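Local coordinates for protein serine acetyltransferase (Entamoeba histolytica, PDB 3Q1X) that probably catalyses transfer of an acetyl group from acetyl-CoA to L-serine, an early step of cysteine biosynthesis, and binds L-serine, at residues Y6-Q11 with E94-I99; H10-M15 with K43-D48. All coordinates share one frame; numbering follows the deposited sequence.

Overall arrangement
Both interactions belong to the helical part of the chain that precedes the left-handed beta-helix of parallel strands, and both start from helix 2-18. Along that helix, 6-11 comes first and 10-15 second, overlapping at His10 and Gln11. In chain order, 43-48, the end of helix 36-45 and the start of helix 47-50, then follows, and 94-99 on helix 82-113 comes last. The centres of interactions 1 and 2 lie about 9 Å apart, and the two join: Leu96 O is 3.5 Å from Phe45 CE1 and 3.8 Å from Leu12 CD2. Helix 2-18 is thus packed against helices 36-45 and 82-113, which also touch each other through Leu96 O and Phe45 CE1.

Interaction 1: residues Y6-Q11 with E94-I99; sequences YSIAHQ and EKLPSI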
loop_
_atom_site.group_PDB
_atom_site.type_symbol
_atom_site.label_atom_id
_atom_site.label_comp_id
_atom_site.label_asym_id
_atom_site.label_seq_id
_atom_site.Cartn_x
_atom_site.Cartn_y
_atom_site.Cartn_z
ATOM N N TYR A 6 -29.756 9.608 17.955
ATOM C CA TYR A 6 -29.826 10.924 18.587
ATOM C C TYR A 6 -29.136 10.945 19.961
ATOM O O TYR A 6 -28.402 11.891 20.273
ATOM C CB TYR A 6 -31.266 11.451 18.737
ATOM C CG TYR A 6 -31.247 12.582 19.735
ATOM C CD1 TYR A 6 -30.903 13.879 19.345
ATOM C CD2 TYR A 6 -31.450 12.341 21.091
ATOM C CE1 TYR A 6 -30.820 14.908 20.275
ATOM C CE2 TYR A 6 -31.356 13.370 22.034
ATOM C CZ TYR A 6 -31.048 14.646 21.616
ATOM O OH TYR A 6 -30.963 15.654 22.547
ATOM N N SER A 7 -29.387 9.917 20.776
ATOM C CA SER A 7 -28.835 9.852 22.135
ATOM C C SER A 7 -27.326 9.677 22.119
ATOM O O SER A 7 -26.618 10.287 22.920
ATOM C CB SER A 7 -29.480 8.732 22.956
ATOM O OG SER A 7 -28.943 7.451 22.632
ATOM N N ILE A 8 -26.849 8.835 21.203
ATOM C CA ILE A 8 -25.416 8.591 21.065
ATOM C C ILE A 8 -24.710 9.834 20.511
ATOM O O ILE A 8 -23.645 10.203 20.999
ATOM C CB ILE A 8 -25.114 7.305 20.228
ATOM C CG1 ILE A 8 -25.631 6.041 20.947
ATOM C CG2 ILE A 8 -23.623 7.171 19.902
ATOM C CD1 ILE A 8 -25.037 5.773 22.334
ATOM N N ALA A 9 -25.306 10.488 19.514
ATOM C CA ALA A 9 -24.741 11.727 18.964
ATOM C C ALA A 9 -24.711 12.849 19.994
ATOM O O ALA A 9 -23.796 13.671 19.996
ATOM C CB ALA A 9 -25.508 12.172 17.732
ATOM N N HIS A 10 -25.724 12.882 20.862
ATOM C CA HIS A 10 -25.742 13.835 21.966
ATOM C C HIS A 10 -24.558 13.618 22.918
ATOM O O HIS A 10 -23.886 14.583 23.284
ATOM C CB HIS A 10 -27.065 13.787 22.733
ATOM C CG HIS A 10 -27.090 14.691 23.926
ATOM N ND1 HIS A 10 -27.169 16.063 23.817
ATOM C CD2 HIS A 10 -27.012 14.423 25.251
ATOM C CE1 HIS A 10 -27.151 16.600 25.025
ATOM N NE2 HIS A 10 -27.056 15.627 25.912
ATOM N N GLN A 11 -24.318 12.364 23.311
ATOM C CA GLN A 11 -23.207 12.013 24.206
ATOM C C GLN A 11 -21.845 12.350 23.586
ATOM O O GLN A 11 -21.018 12.998 24.225
ATOM C CB GLN A 11 -23.266 10.537 24.636
ATOM C CG GLN A 11 -22.055 10.106 25.472
ATOM C CD GLN A 11 -22.230 8.773 26.182
ATOM O OE1 GLN A 11 -23.137 7.995 25.877
ATOM N NE2 GLN A 11 -21.334 8.492 27.127
ATOM N N GLU A 94 -23.820 1.642 20.572
ATOM C CA GLU A 94 -23.569 1.472 22.008
ATOM C C GLU A 94 -22.125 1.766 22.417
ATOM O O GLU A 94 -21.891 2.460 23.408
ATOM C CB GLU A 94 -23.939 0.055 22.439
ATOM C CG GLU A 94 -23.928 -0.157 23.946
ATOM C CD GLU A 94 -24.059 -1.620 24.345
ATOM O OE1 GLU A 94 -24.450 -2.460 23.498
ATOM O OE2 GLU A 94 -23.770 -1.937 25.517
ATOM N N LYS A 95 -21.174 1.245 21.637
ATOM C CA LYS A 95 -19.747 1.354 21.949
ATOM C C LYS A 95 -19.074 2.649 21.494
ATOM O O LYS A 95 -17.920 2.882 21.838
ATOM C CB LYS A 95 -18.984 0.165 21.341
ATOM C CG LYS A 95 -19.271 -1.179 21.988
ATOM C CD LYS A 95 -18.418 -1.414 23.231
ATOM C CE LYS A 95 -18.866 -2.679 23.934
ATOM N NZ LYS A 95 -20.167 -2.491 24.643
ATOM N N LEU A 96 -19.758 3.493 20.720
ATOM C CA LEU A 96 -19.072 4.667 20.136
ATOM C C LEU A 96 -18.469 5.645 21.158
ATOM O O LEU A 96 -17.355 6.151 20.937
ATOM C CB LEU A 96 -19.949 5.399 19.103
ATOM C CG LEU A 96 -20.201 4.604 17.821
ATOM C CD1 LEU A 96 -21.156 5.363 16.904
ATOM C CD2 LEU A 96 -18.901 4.292 17.085
ATOM N N PRO A 97 -19.176 5.911 22.271
ATOM C CA PRO A 97 -18.528 6.755 23.291
ATOM C C PRO A 97 -17.245 6.146 23.872
ATOM O O PRO A 97 -16.246 6.862 24.005
ATOM C CB PRO A 97 -19.611 6.904 24.369
ATOM C CG PRO A 97 -20.886 6.752 23.620
ATOM C CD PRO A 97 -20.603 5.693 22.580
ATOM N N SER A 98 -17.253 4.847 24.179
ATOM C CA SER A 98 -16.059 4.211 24.746
ATOM C C SER A 98 -14.910 4.165 23.733
ATOM O O SER A 98 -13.754 4.374 24.090
ATOM C CB SER A 98 -16.353 2.817 25.320
ATOM O OG SER A 98 -16.754 1.891 24.335
ATOM N N ILE A 99 -15.240 3.900 22.472
ATOM C CA ILE A 99 -14.257 3.961 21.390
ATOM C C ILE A 99 -13.641 5.360 21.275
ATOM O O ILE A 99 -12.426 5.495 21.129
ATOM C CB ILE A 99 -14.866 3.478 20.049
ATOM C CG1 ILE A 99 -15.262 2.001 20.176
ATOM C CG2 ILE A 99 -13.888 3.725 18.895
ATOM C CD1 ILE A 99 -16.131 1.474 19.057
#
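Gln11 lays the face of its side-chain amide over the CB-CG edge of Pro97, the ring standing nearly upright to the amide. The geometry supports a face contact: CD of Gln11 lies 3.5 Å from Pro97 CG, OE1 of Gln11 is 3.4 Å from that same CG, and NE2 of Gln11 comes within 3.6 Å of Pro97 CB, so this edge sits under the amide plane. An extended chain makes this reach possible, with CG anti to the backbone N (chi1 175°) and chi2 also near trans. One turn earlier, Ile8 faces the same helix. Its CG2 branch, anti to its own backbone N, lies 4.2 Å from Leu96 CB and 4.3 Å from Pro97 CD, while the Leu96 side chain runs across it at roughly a right angle and continues toward Leu65 and Ile138.

The contact joins the first helix, 2-18, to the long helix 82-113 in the N-terminal helical domain, with helices 59-79 and 128-144 beside it. The two run almost parallel here: the axes of the segments come to 9.5 Å with an angle of 9°. Pro97 also marks a kink in its helix, where its own nitrogen, which as a proline has no N-H, and that of Ser98 make no bond to the turn before. Lys95 O nevertheless receives two donors, Ile99 N and, at 2.9 Å, Ser98 OG, the latter tilted 24° from the carbonyl plane.

No hydrogen bond, even from Gln11 OE1 or NE2, crosses the pair; cohesion rests on van der Waals packing, aliphatic at Ile8, amide face on C-H groups at Gln11.

Interaction 2: residues H10-M15 with K43-D48; sequences HQLYEM and KIFFPD
Leu12 spreads its two methyls over the last turn of helix 36-45, in a small apolar helix-helix contact of the N-terminal helical domain of this serine acetyltransferase; the two segments bury 103 Å² in all. CD1 of Leu12 meets Ile44 CG2 at 3.8 Å, whereas Leu12 CD2 comes in at the rim of the Phe45 ring, close to level with it, 4.3 Å from Phe45 CE1. The leucine torsions, chi1 -72° with chi2 171°, set this fork so that each methyl has its own partner. Phe45 starts from a CB directed away from helix 2-18, yet its ring swings back far enough to receive the second methyl.

Neighbouring helices hold both partners in turn. Ile44 rests on Leu65 and Leu68 of helix 59-79, and Phe45 packs on Leu103 of helix 82-113. Just beyond, the chain leaves helical geometry at Phe46 (phi -135°) and turns into the short helix 47-50. That turn brings Asp48 back toward the earlier part of the chain, where its carboxylate is divided between partners: OD2 bonds to His24 ND1 and Ser25 N, and OD1 to the hydroxyl of Tyr16, which follows Met15 on helix 2-18.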
loop_
_atom_site.group_PDB
_atom_site.type_symbol
_atom_site.label_atom_id
_atom_site.label_comp_id
_atom_site.label_asym_id
_atom_site.label_seq_id
_atom_site.Cartn_x
_atom_site.Cartn_y
_atom_site.Cartn_z
ATOM N N HIS A 10 -25.724 12.882 20.862
ATOM C CA HIS A 10 -25.742 13.835 21.966
ATOM C C HIS A 10 -24.558 13.618 22.918
ATOM O O HIS A 10 -23.886 14.583 23.284
ATOM C CB HIS A 10 -27.065 13.787 22.733
ATOM C CG HIS A 10 -27.090 14.691 23.926
ATOM N ND1 HIS A 10 -27.169 16.063 23.817
ATOM C CD2 HIS A 10 -27.012 14.423 25.251
ATOM C CE1 HIS A 10 -27.151 16.600 25.025
ATOM N NE2 HIS A 10 -27.056 15.627 25.912
ATOM N N GLN A 11 -24.318 12.364 23.311
ATOM C CA GLN A 11 -23.207 12.013 24.206
ATOM C C GLN A 11 -21.845 12.350 23.586
ATOM O O GLN A 11 -21.018 12.998 24.225
ATOM C CB GLN A 11 -23.266 10.537 24.636
ATOM C CG GLN A 11 -22.055 10.106 25.472
ATOM C CD GLN A 11 -22.230 8.773 26.182
ATOM O OE1 GLN A 11 -23.137 7.995 25.877
ATOM N NE2 GLN A 11 -21.334 8.492 27.127
ATOM N N LEU A 12 -21.640 11.921 22.342
ATOM C CA LEU A 12 -20.422 12.231 21.583
ATOM C C LEU A 12 -20.196 13.744 21.448
ATOM O O LEU A 12 -19.059 14.225 21.539
ATOM C CB LEU A 12 -20.471 11.568 20.203
ATOM C CG LEU A 12 -20.308 10.044 20.117
ATOM C CD1 LEU A 12 -20.607 9.555 18.701
ATOM C CD2 LEU A 12 -18.925 9.573 20.558
ATOM N N TYR A 13 -21.277 14.492 21.250
ATOM C CA TYR A 13 -21.172 15.947 21.155
ATOM C C TYR A 13 -20.719 16.591 22.467
ATOM O O TYR A 13 -19.869 17.492 22.463
ATOM C CB TYR A 13 -22.487 16.562 20.667
ATOM C CG TYR A 13 -22.424 18.065 20.519
ATOM C CD1 TYR A 13 -21.686 18.653 19.491
ATOM C CD2 TYR A 13 -23.098 18.899 21.412
ATOM C CE1 TYR A 13 -21.620 20.038 19.355
ATOM C CE2 TYR A 13 -23.041 20.282 21.285
ATOM C CZ TYR A 13 -22.301 20.843 20.253
ATOM O OH TYR A 13 -22.242 22.210 20.125
ATOM N N GLU A 14 -21.296 16.131 23.579
ATOM C CA GLU A 14 -20.936 16.605 24.916
ATOM C C GLU A 14 -19.484 16.271 25.258
ATOM O O GLU A 14 -18.788 17.068 25.898
ATOM C CB GLU A 14 -21.887 16.020 25.966
ATOM C CG GLU A 14 -23.265 16.687 26.013
ATOM C CD GLU A 14 -23.207 18.155 26.430
ATOM O OE1 GLU A 14 -22.667 18.454 27.519
ATOM O OE2 GLU A 14 -23.707 19.012 25.669
ATOM N N MET A 15 -19.036 15.092 24.829
ATOM C CA MET A 15 -17.637 14.695 24.982
ATOM C C MET A 15 -16.733 15.628 24.183
ATOM O O MET A 15 -15.713 16.090 24.693
ATOM C CB MET A 15 -17.434 13.248 24.541
ATOM C CG MET A 15 -18.023 12.234 25.509
ATOM S SD MET A 15 -18.275 10.643 24.720
ATOM C CE MET A 15 -16.692 9.876 24.999
ATOM N N LYS A 43 -15.255 12.414 10.755
ATOM C CA LYS A 43 -16.147 13.544 11.039
ATOM C C LYS A 43 -16.823 13.404 12.396
ATOM O O LYS A 43 -16.946 14.381 13.146
ATOM C CB LYS A 43 -17.204 13.700 9.937
ATOM C CG LYS A 43 -16.645 14.268 8.641
ATOM C CD LYS A 43 -17.721 14.534 7.602
ATOM C CE LYS A 43 -17.165 15.410 6.489
ATOM N NZ LYS A 43 -17.946 15.302 5.231
ATOM N N ILE A 44 -17.248 12.181 12.703
ATOM C CA ILE A 44 -17.960 11.864 13.941
ATOM C C ILE A 44 -17.082 12.038 15.183
ATOM O O ILE A 44 -17.495 12.666 16.164
ATOM C CB ILE A 44 -18.518 10.417 13.886
ATOM C CG1 ILE A 44 -19.533 10.276 12.736
ATOM C CG2 ILE A 44 -19.124 10.008 15.230
ATOM C CD1 ILE A 44 -19.873 8.835 12.358
ATOM N N PHE A 45 -15.876 11.477 15.137
ATOM C CA PHE A 45 -14.963 11.509 16.279
ATOM C C PHE A 45 -14.149 12.790 16.412
ATOM O O PHE A 45 -13.875 13.220 17.528
ATOM C CB PHE A 45 -14.013 10.307 16.261
ATOM C CG PHE A 45 -14.674 8.993 16.583
ATOM C CD1 PHE A 45 -15.553 8.871 17.660
ATOM C CD2 PHE A 45 -14.385 7.864 15.824
ATOM C CE1 PHE A 45 -16.156 7.641 17.955
ATOM C CE2 PHE A 45 -14.967 6.631 16.117
ATOM C CZ PHE A 45 -15.856 6.518 17.183
ATOM N N PHE A 46 -13.747 13.374 15.283
ATOM C CA PHE A 46 -12.920 14.587 15.290
ATOM C C PHE A 46 -13.406 15.637 14.286
ATOM O O PHE A 46 -12.693 15.972 13.326
ATOM C CB PHE A 46 -11.445 14.216 15.056
ATOM C CG PHE A 46 -10.939 13.151 15.991
ATOM C CD1 PHE A 46 -10.582 13.468 17.297
ATOM C CD2 PHE A 46 -10.847 11.826 15.573
ATOM C CE1 PHE A 46 -10.135 12.485 18.174
ATOM C CE2 PHE A 46 -10.397 10.832 16.442
ATOM C CZ PHE A 46 -10.041 11.160 17.744
ATOM N N PRO A 47 -14.628 16.174 14.506
ATOM C CA PRO A 47 -15.247 17.093 13.545
ATOM C C PRO A 47 -14.445 18.365 13.240
ATOM O O PRO A 47 -14.540 18.873 12.133
ATOM C CB PRO A 47 -16.576 17.461 14.211
ATOM C CG PRO A 47 -16.412 17.108 15.652
ATOM C CD PRO A 47 -15.516 15.920 15.656
ATOM N N ASP A 48 -13.674 18.865 14.203
ATOM C CA ASP A 48 -12.871 20.089 14.012
ATOM C C ASP A 48 -11.861 19.959 12.882
ATOM O O ASP A 48 -11.404 20.955 12.314
ATOM C CB ASP A 48 -12.104 20.445 15.285
ATOM C CG ASP A 48 -12.958 21.149 16.314
ATOM O OD1 ASP A 48 -14.095 21.555 15.991
ATOM O OD2 ASP A 48 -12.473 21.301 17.446
#